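Lipoprotein (Streptococcus pneumoniae serotype 4, PDB 6JF1) binds L-methionine and probably hands it to the ABC importer that takes it into the cell, as the substrate-binding lipoprotein of that transporter. Local coordinates at residues Q67-T72 against K97-I102. Residues are numbered along the deposited sequence; the frame is centred on the assembly and turned at random.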
# COMPACT_ATOMS: atom_id res chain seq x y z
N GLN A 67 8.82 7.32 -3.98
CA GLN A 67 9.34 8.64 -3.56
C GLN A 67 9.33 8.86 -2.04
O GLN A 67 10.21 9.53 -1.57
CB GLN A 67 8.56 9.80 -4.19
CG GLN A 67 8.61 9.81 -5.72
CD GLN A 67 10.01 10.07 -6.22
OE1 GLN A 67 10.63 11.09 -5.90
NE2 GLN A 67 10.53 9.14 -7.01
N PRO A 68 8.30 8.38 -1.28
CA PRO A 68 8.24 8.88 0.15
C PRO A 68 9.44 8.57 1.07
O PRO A 68 9.76 9.38 1.98
CB PRO A 68 6.94 8.30 0.73
CG PRO A 68 6.05 8.16 -0.51
CD PRO A 68 7.00 7.80 -1.64
N ASN A 69 10.06 7.41 0.89
CA ASN A 69 11.17 6.99 1.74
C ASN A 69 12.37 7.89 1.44
O ASN A 69 13.08 8.33 2.35
CB ASN A 69 11.56 5.52 1.48
CG ASN A 69 10.75 4.56 2.32
OD1 ASN A 69 10.24 4.94 3.36
ND2 ASN A 69 10.56 3.35 1.85
N LYS A 70 12.59 8.16 0.15
CA LYS A 70 13.64 9.11 -0.28
C LYS A 70 13.40 10.49 0.36
O LYS A 70 14.34 11.11 0.84
CB LYS A 70 13.71 9.24 -1.81
CG LYS A 70 14.80 10.18 -2.32
CD LYS A 70 15.28 9.86 -3.72
CE LYS A 70 14.23 10.16 -4.77
N ALA A 71 12.17 10.99 0.31
CA ALA A 71 11.83 12.30 0.96
C ALA A 71 12.21 12.29 2.45
O ALA A 71 12.70 13.30 2.99
CB ALA A 71 10.37 12.61 0.80
N THR A 72 12.02 11.14 3.09
CA THR A 72 12.29 11.02 4.52
C THR A 72 13.81 10.97 4.78
O THR A 72 14.32 11.63 5.71
CB THR A 72 11.51 9.82 5.09
OG1 THR A 72 10.16 9.88 4.61
CG2 THR A 72 11.55 9.76 6.60
N LYS A 97 19.98 2.26 3.57
CA LYS A 97 19.51 3.22 4.59
C LYS A 97 18.93 2.45 5.78
O LYS A 97 18.84 1.23 5.74
CB LYS A 97 18.49 4.20 4.01
CG LYS A 97 18.97 5.03 2.82
CD LYS A 97 19.83 6.21 3.19
CE LYS A 97 20.41 6.87 1.95
NZ LYS A 97 21.43 7.89 2.30
N ASP A 98 18.56 3.16 6.84
CA ASP A 98 18.04 2.50 8.02
C ASP A 98 16.90 3.35 8.62
O ASP A 98 16.97 3.70 9.81
CB ASP A 98 19.18 2.19 9.00
CG ASP A 98 19.88 3.42 9.56
OD1 ASP A 98 19.68 4.54 9.01
OD2 ASP A 98 20.62 3.25 10.57
N LEU A 99 15.89 3.72 7.83
CA LEU A 99 14.63 4.27 8.38
C LEU A 99 13.98 3.20 9.26
O LEU A 99 14.17 2.02 9.04
CB LEU A 99 13.66 4.60 7.24
CG LEU A 99 14.24 5.46 6.11
CD1 LEU A 99 13.22 5.66 4.99
CD2 LEU A 99 14.74 6.80 6.66
N VAL A 100 13.17 3.63 10.20
CA VAL A 100 12.64 2.71 11.22
C VAL A 100 11.12 2.92 11.28
O VAL A 100 10.66 4.02 11.02
CB VAL A 100 13.29 2.96 12.60
CG1 VAL A 100 14.80 2.69 12.56
CG2 VAL A 100 13.04 4.37 13.14
N ALA A 101 10.40 1.86 11.65
CA ALA A 101 8.99 1.88 11.93
C ALA A 101 8.82 2.32 13.39
O ALA A 101 9.60 1.85 14.24
CB ALA A 101 8.43 0.48 11.75
N ILE A 102 7.89 3.26 13.68
CA ILE A 102 7.69 3.76 15.06
C ILE A 102 6.24 3.52 15.48
O ILE A 102 5.88 3.88 16.59
CB ILE A 102 8.09 5.25 15.16
CG1 ILE A 102 7.25 6.09 14.19
CG2 ILE A 102 9.58 5.39 14.88
CD1 ILE A 102 7.40 7.59 14.36
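L99 reaches across to the short helix 68-73 with both of its methyl groups, one meeting N69 and the other T72, and this fork of hydrocarbon makes the whole contact. Leucine suits this buried place because its branched, uncharged end can cover the amide of N69 and the methyl of T72 together; no hydrogen bond crosses between the segments. CD1 of L99 lies 3.5 Å from OD1 of N69 and also rests against CB and CG of that side chain. The same methyl, L99 CD1, is 3.8 Å from the backbone O of N69. CD2 of L99 takes the looser place, 4.4 Å from CG2 of T72. With CG of L99 anti to its carbonyl carbon (chi1 -51°) and CD1 extended beyond it (chi2 176°), the branched end is carried to the helix; W91 of helix 85-95 touches both L99 and N69.

The fold is that of an NlpA-family binding protein, with bound methionine between two lobes. Here, residues 97-102 lead from helix 85-95 into strand 100-107 of the seven-stranded sheet, where V100 and I102 pair with A235 and I233.

Polar groups on the helix side are buried but satisfied. The amide of N69 suits its place because it both gives and accepts: ND2 bonds to OE1 of Q83, a methionine-pocket residue, and OD1 takes a bond from ND2 of N80. T72 combines a methyl for L99 with a hydroxyl turned back to its own helix, T72 OG1 giving a 2.7 Å bond to P68 O. That oxygen thus accepts two bonds, from OG1 and from the backbone N of T72, which approach opposite faces of its plane, while N80 ND2 also bonds to OG1.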